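Local coordinates for protein host Factor for Q beta (Staphylococcus aureus, PDB 1KQ1) that binds RNA as a hexameric, Sm-like bacterial regulator of translation, at residues N14-Q19 and E37-Y42; V44-Q49 and H53-H58. All coordinates share one frame; numbering follows the deposited sequence.

Overall arrangement
From the N terminus the chain runs through helix 7-17 and turns into a strongly bent antiparallel sheet of the Sm type. Interaction 1 brings the end of that helix, at 14-19, against the end of strand 31-39, and so closes a loop that holds strand 21-26 and most of strand 31-39. Interaction 2 follows in series: it pairs strand 43-48 with strand 51-56 as a beta hairpin. The two neither nest nor cross. They meet where strands 31-39 and 43-48 lie side by side, with Glu38 O 2.8 Å from Ser45 N. Together they tie the helix, the middle of the sheet and strand 51-56, outermost within this chain, and both touch a second subunit.

Interaction 1: N14-Q19 and E37-Y42; sequences NFKANQ and EEYDKY
This is a surface contact between the C-terminal turn of helix 7-17 and the end of strand 31-39, where the N-terminal helix of the Sm-like fold lies against the sheet. Lys16 carries most of it. Its CG stands anti to the backbone N (chi1 -178°) and the chain stays extended beyond, which lays the methylenes across the backbone of Glu37. Lys16 CE comes 3.4 Å from Glu37 O. Lys16 CD meets the Tyr39 ring obliquely, 4.2 Å from CE2, and the two side chains cross at about a right angle. No direct hydrogen bond joins the segments. One water does the joining: it accepts from Lys16 NZ at 2.9 Å and from Tyr39 N at 3.0 Å. The same water sits over one face of the Tyr39 ring, toward its rim. Tyr39 OH is hydrogen-bonded to Glu13 OE2, one turn back along the helix, so the ring is held to the helix at its far end. The helix stops in a Schellman motif, with Gln19 at positive phi. Past the strand, Asp40 OD1 accepts from Tyr42 N at 2.7 Å in an Asx turn. Lys16 NZ lies 6.3 Å from Glu38 OE1, too far for a salt bridge. The contact therefore rests on the lysine methylenes lying against a carbonyl oxygen and a ring, and on a water bridge, with at most a weak, longer-range attraction between these charges.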
loop_
_atom_site.group_PDB
_atom_site.type_symbol
_atom_site.label_atom_id
_atom_site.label_comp_id
_atom_site.label_asym_id
_atom_site.label_seq_id
_atom_site.Cartn_x
_atom_site.Cartn_y
_atom_site.Cartn_z
ATOM N N ASN C 14 -21.721 11.605 -11.144
ATOM C CA ASN C 14 -22.642 11.070 -12.152
ATOM C C ASN C 14 -23.077 9.662 -11.743
ATOM O O ASN C 14 -24.252 9.329 -11.862
ATOM C CB ASN C 14 -21.971 11.005 -13.497
ATOM C CG ASN C 14 -22.046 12.327 -14.248
ATOM O OD1 ASN C 14 -23.093 12.981 -14.264
ATOM N ND2 ASN C 14 -20.948 12.712 -14.886
ATOM N N PHE C 15 -22.139 8.831 -11.260
ATOM C CA PHE C 15 -22.521 7.490 -10.830
ATOM C C PHE C 15 -23.567 7.579 -9.745
ATOM O O PHE C 15 -24.521 6.807 -9.739
ATOM C CB PHE C 15 -21.316 6.693 -10.230
ATOM C CG PHE C 15 -20.227 6.355 -11.200
ATOM C CD1 PHE C 15 -20.461 6.288 -12.570
ATOM C CD2 PHE C 15 -18.940 6.090 -10.725
ATOM C CE1 PHE C 15 -19.427 5.970 -13.454
ATOM C CE2 PHE C 15 -17.907 5.777 -11.590
ATOM C CZ PHE C 15 -18.136 5.711 -12.955
ATOM N N LYS C 16 -23.351 8.483 -8.780
ATOM C CA LYS C 16 -24.245 8.674 -7.676
ATOM C C LYS C 16 -25.609 9.163 -8.160
ATOM O O LYS C 16 -26.658 8.614 -7.796
ATOM C CB LYS C 16 -23.656 9.708 -6.703
ATOM C CG LYS C 16 -24.460 9.967 -5.476
ATOM C CD LYS C 16 -23.801 11.018 -4.593
ATOM C CE LYS C 16 -24.728 11.546 -3.534
ATOM N NZ LYS C 16 -24.164 12.820 -2.951
ATOM N N ALA C 17 -25.579 10.210 -8.973
ATOM C CA ALA C 17 -26.855 10.792 -9.377
ATOM C C ALA C 17 -27.689 9.875 -10.211
ATOM O O ALA C 17 -28.923 9.876 -10.078
ATOM C CB ALA C 17 -26.625 12.077 -10.126
ATOM N N ASN C 18 -27.030 9.102 -11.066
ATOM C CA ASN C 18 -27.731 8.201 -11.964
ATOM C C ASN C 18 -27.955 6.800 -11.379
ATOM O O ASN C 18 -28.550 5.923 -12.028
ATOM C CB ASN C 18 -26.971 8.088 -13.267
ATOM C CG ASN C 18 -26.916 9.401 -14.025
ATOM O OD1 ASN C 18 -25.903 9.737 -14.633
ATOM N ND2 ASN C 18 -28.015 10.137 -14.001
ATOM N N GLN C 19 -27.518 6.607 -10.139
ATOM C CA GLN C 19 -27.641 5.278 -9.477
ATOM C C GLN C 19 -27.106 4.176 -10.382
ATOM O O GLN C 19 -27.639 3.055 -10.413
ATOM C CB GLN C 19 -29.094 4.991 -9.095
ATOM C CG GLN C 19 -29.575 5.928 -7.984
ATOM C CD GLN C 19 -30.927 5.539 -7.419
ATOM O OE1 GLN C 19 -31.046 4.582 -6.658
ATOM N NE2 GLN C 19 -31.954 6.288 -7.789
ATOM N N GLU C 37 -23.978 5.297 -3.174
ATOM C CA GLU C 37 -24.976 6.119 -2.502
ATOM C C GLU C 37 -24.403 7.433 -2.050
ATOM O O GLU C 37 -25.083 8.473 -2.108
ATOM C CB GLU C 37 -25.549 5.390 -1.293
ATOM C CG GLU C 37 -26.283 4.125 -1.665
ATOM C CD GLU C 37 -27.413 4.383 -2.645
ATOM O OE1 GLU C 37 -27.967 5.504 -2.622
ATOM O OE2 GLU C 37 -27.745 3.467 -3.428
ATOM N N GLU C 38 -23.167 7.409 -1.569
ATOM C CA GLU C 38 -22.506 8.614 -1.122
ATOM C C GLU C 38 -21.023 8.340 -1.153
ATOM O O GLU C 38 -20.613 7.184 -1.208
ATOM C CB GLU C 38 -22.888 8.925 0.325
ATOM C CG GLU C 38 -24.357 8.898 0.627
ATOM C CD GLU C 38 -24.625 9.084 2.098
ATOM O OE1 GLU C 38 -24.132 10.085 2.669
ATOM O OE2 GLU C 38 -25.327 8.229 2.679
ATOM N N TYR C 39 -20.228 9.402 -1.107
ATOM C CA TYR C 39 -18.775 9.247 -1.085
ATOM C C TYR C 39 -18.157 10.539 -0.587
ATOM O O TYR C 39 -18.806 11.598 -0.589
ATOM C CB TYR C 39 -18.270 8.927 -2.503
ATOM C CG TYR C 39 -18.398 10.083 -3.487
ATOM C CD1 TYR C 39 -17.427 11.075 -3.550
ATOM C CD2 TYR C 39 -19.538 10.230 -4.288
ATOM C CE1 TYR C 39 -17.569 12.187 -4.363
ATOM C CE2 TYR C 39 -19.683 11.371 -5.112
ATOM C CZ TYR C 39 -18.698 12.330 -5.141
ATOM O OH TYR C 39 -18.813 13.453 -5.977
ATOM N N ASP C 40 -16.915 10.463 -0.117
ATOM C CA ASP C 40 -16.209 11.676 0.263
ATOM C C ASP C 40 -14.724 11.443 0.010
ATOM O O ASP C 40 -14.368 10.499 -0.709
ATOM C CB ASP C 40 -16.502 12.088 1.714
ATOM C CG ASP C 40 -16.000 11.084 2.764
ATOM O OD1 ASP C 40 -15.129 10.215 2.468
ATOM O OD2 ASP C 40 -16.473 11.181 3.924
ATOM N N LYS C 41 -13.850 12.268 0.581
ATOM C CA LYS C 41 -12.437 12.089 0.283
ATOM C C LYS C 41 -11.855 10.771 0.745
ATOM O O LYS C 41 -10.816 10.376 0.238
ATOM C CB LYS C 41 -11.592 13.209 0.893
ATOM C CG LYS C 41 -10.107 13.002 0.671
ATOM C CD LYS C 41 -9.781 12.932 -0.813
ATOM C CE LYS C 41 -8.527 12.116 -1.053
ATOM N NZ LYS C 41 -8.844 10.668 -1.193
ATOM N N TYR C 42 -12.507 10.088 1.660
ATOM C CA TYR C 42 -11.880 8.862 2.156
ATOM C C TYR C 42 -12.641 7.596 1.905
ATOM O O TYR C 42 -12.024 6.519 1.829
ATOM C CB TYR C 42 -11.648 8.958 3.660
ATOM C CG TYR C 42 -10.693 10.043 4.037
ATOM C CD1 TYR C 42 -9.429 10.102 3.457
ATOM C CD2 TYR C 42 -11.056 11.030 4.945
ATOM C CE1 TYR C 42 -8.540 11.122 3.767
ATOM C CE2 TYR C 42 -10.169 12.063 5.265
ATOM C CZ TYR C 42 -8.913 12.100 4.669
ATOM O OH TYR C 42 -8.026 13.117 4.966
HETATM O O HOH W 1 -21.675 12.029 -1.601
#

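Interaction 2: V44-Q49 and H53-H58; sequences VSLNSQ and HLIYKH
His53 CG lies anti to its carbonyl carbon (chi1 -49°), and Ser48 OG takes the matching place on its own residue (chi1 -66°). These turns bring the imidazole edge and the hydroxyl together at the turn end of an antiparallel beta hairpin, strands 43-48 and 51-56 of the Sm-like fold. Four backbone hydrogen bonds hold the strands. Val44 and Ile55 exchange one pair of bonds, Leu46 and His53 the other. The Ile55 N to Val44 O bond is 2.8 Å long and nearly straight (174°). Ser45 and Leu54 form the non-hydrogen-bonded pair between them, where Ser45 CA makes a CA-H...O contact with His53 O at 3.5 Å.

Val44, Leu46, His53 and Ile55 share one face of the sheet. Leu46 CD2 packs on Ile55 CD1 at 3.9 Å. Val44 CG2 meets Lys57 CG at 4.1 Å, the valine side chain lying crosswise to the lysine chain. Val44 and Leu46 also touch Ile36 of the next strand. Lys57 NZ reaches on to Gln8 of the helix.

Residues 53-55 pair with a strand of a second subunit, so the sheet continues across the interface of the hexamer. His53 ND1 bonds there to Thr64 of that subunit, which would fix the rotation of the ring. Ser48 OG is hydrogen-bonded to Lys33 O and lies in the imidazole plane, at the ring edge, 3.1 Å from His53 CD2.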
loop_
_atom_site.group_PDB
_atom_site.type_symbol
_atom_site.label_atom_id
_atom_site.label_comp_id
_atom_site.label_asym_id
_atom_site.label_seq_id
_atom_site.Cartn_x
_atom_site.Cartn_y
_atom_site.Cartn_z
ATOM N N VAL C 44 -16.317 5.413 0.194
ATOM C CA VAL C 44 -17.381 5.279 -0.779
ATOM C C VAL C 44 -18.395 4.328 -0.158
ATOM O O VAL C 44 -18.040 3.251 0.346
ATOM C CB VAL C 44 -16.876 4.691 -2.104
ATOM C CG1 VAL C 44 -18.088 4.427 -3.081
ATOM C CG2 VAL C 44 -15.869 5.593 -2.748
ATOM N N SER C 45 -19.661 4.733 -0.155
ATOM C CA SER C 45 -20.724 3.910 0.376
ATOM C C SER C 45 -21.359 3.171 -0.795
ATOM O O SER C 45 -21.960 3.814 -1.671
ATOM C CB SER C 45 -21.764 4.793 1.076
ATOM O OG SER C 45 -22.775 3.977 1.638
ATOM N N LEU C 46 -21.257 1.839 -0.818
ATOM C CA LEU C 46 -21.751 1.050 -1.950
ATOM C C LEU C 46 -22.877 0.155 -1.506
ATOM O O LEU C 46 -22.718 -0.637 -0.596
ATOM C CB LEU C 46 -20.613 0.212 -2.573
ATOM C CG LEU C 46 -20.881 -0.475 -3.923
ATOM C CD1 LEU C 46 -20.868 0.592 -5.024
ATOM C CD2 LEU C 46 -19.852 -1.557 -4.175
ATOM N N ASN C 47 -24.031 0.314 -2.154
ATOM C CA ASN C 47 -25.244 -0.439 -1.850
ATOM C C ASN C 47 -25.265 -1.603 -2.823
ATOM O O ASN C 47 -25.347 -1.436 -4.053
ATOM C CB ASN C 47 -26.432 0.515 -2.045
ATOM C CG ASN C 47 -27.786 -0.180 -2.000
ATOM O OD1 ASN C 47 -28.831 0.479 -2.068
ATOM N ND2 ASN C 47 -27.782 -1.493 -1.909
ATOM N N SER C 48 -25.110 -2.800 -2.269
ATOM C CA SER C 48 -25.066 -3.989 -3.088
ATOM C C SER C 48 -26.258 -4.851 -2.726
ATOM O O SER C 48 -27.056 -4.491 -1.859
ATOM C CB SER C 48 -23.778 -4.783 -2.828
ATOM O OG SER C 48 -22.643 -4.037 -3.254
ATOM N N GLN C 49 -26.352 -5.987 -3.393
ATOM C CA GLN C 49 -27.448 -6.916 -3.158
ATOM C C GLN C 49 -27.337 -7.579 -1.784
ATOM O O GLN C 49 -26.423 -8.369 -1.525
ATOM C CB GLN C 49 -27.481 -7.978 -4.266
ATOM C CG GLN C 49 -26.216 -8.832 -4.429
ATOM C CD GLN C 49 -25.073 -8.136 -5.176
ATOM O OE1 GLN C 49 -24.077 -8.773 -5.533
ATOM N NE2 GLN C 49 -25.208 -6.829 -5.407
ATOM N N HIS C 53 -21.803 -1.714 1.842
ATOM C CA HIS C 53 -20.359 -1.677 2.037
ATOM C C HIS C 53 -19.842 -0.271 2.209
ATOM O O HIS C 53 -20.214 0.658 1.470
ATOM C CB HIS C 53 -19.624 -2.239 0.833
ATOM C CG HIS C 53 -20.124 -3.565 0.350
ATOM N ND1 HIS C 53 -19.730 -4.753 0.924
ATOM C CD2 HIS C 53 -20.887 -3.897 -0.718
ATOM C CE1 HIS C 53 -20.227 -5.761 0.232
ATOM N NE2 HIS C 53 -20.932 -5.270 -0.770
ATOM N N LEU C 54 -18.945 -0.086 3.163
ATOM C CA LEU C 54 -18.301 1.212 3.336
ATOM C C LEU C 54 -16.839 0.887 2.930
ATOM O O LEU C 54 -16.146 0.155 3.649
ATOM C CB LEU C 54 -18.335 1.664 4.792
ATOM C CG LEU C 54 -17.668 3.008 5.021
ATOM C CD1 LEU C 54 -18.432 4.082 4.192
ATOM C CD2 LEU C 54 -17.679 3.320 6.518
ATOM N N ILE C 55 -16.406 1.443 1.803
ATOM C CA ILE C 55 -15.097 1.120 1.193
ATOM C C ILE C 55 -14.117 2.239 1.318
ATOM O O ILE C 55 -14.453 3.421 1.094
ATOM C CB ILE C 55 -15.313 0.827 -0.312
ATOM C CG1 ILE C 55 -16.308 -0.329 -0.514
ATOM C CG2 ILE C 55 -14.010 0.497 -0.957
ATOM C CD1 ILE C 55 -16.798 -0.432 -2.019
ATOM N N TYR C 56 -12.892 1.911 1.720
ATOM C CA TYR C 56 -11.894 2.957 1.748
ATOM C C TYR C 56 -11.309 3.193 0.354
ATOM O O TYR C 56 -10.902 2.246 -0.351
ATOM C CB TYR C 56 -10.713 2.635 2.706
ATOM C CG TYR C 56 -11.017 2.839 4.158
ATOM C CD1 TYR C 56 -11.239 4.110 4.673
ATOM C CD2 TYR C 56 -11.096 1.743 5.012
ATOM C CE1 TYR C 56 -11.554 4.273 6.017
ATOM C CE2 TYR C 56 -11.393 1.907 6.372
ATOM C CZ TYR C 56 -11.626 3.181 6.844
ATOM O OH TYR C 56 -11.984 3.351 8.168
ATOM N N LYS C 57 -11.267 4.474 -0.063
ATOM C CA LYS C 57 -10.674 4.748 -1.357
ATOM C C LYS C 57 -9.231 4.246 -1.451
ATOM O O LYS C 57 -8.747 3.896 -2.535
ATOM C CB LYS C 57 -10.704 6.265 -1.670
ATOM C CG LYS C 57 -12.023 6.793 -2.218
ATOM C CD LYS C 57 -11.832 8.271 -2.617
ATOM C CE LYS C 57 -13.060 8.858 -3.335
ATOM N NZ LYS C 57 -12.892 10.348 -3.684
ATOM N N HIS C 58 -8.514 4.202 -0.315
ATOM C CA HIS C 58 -7.144 3.732 -0.388
ATOM C C HIS C 58 -7.053 2.281 -0.836
ATOM O O HIS C 58 -5.981 1.846 -1.287
ATOM C CB HIS C 58 -6.381 3.950 0.955
ATOM C CG HIS C 58 -6.926 3.191 2.135
ATOM N ND1 HIS C 58 -7.217 3.821 3.330
ATOM C CD2 HIS C 58 -7.143 1.868 2.344
ATOM C CE1 HIS C 58 -7.602 2.923 4.222
ATOM N NE2 HIS C 58 -7.571 1.726 3.652
#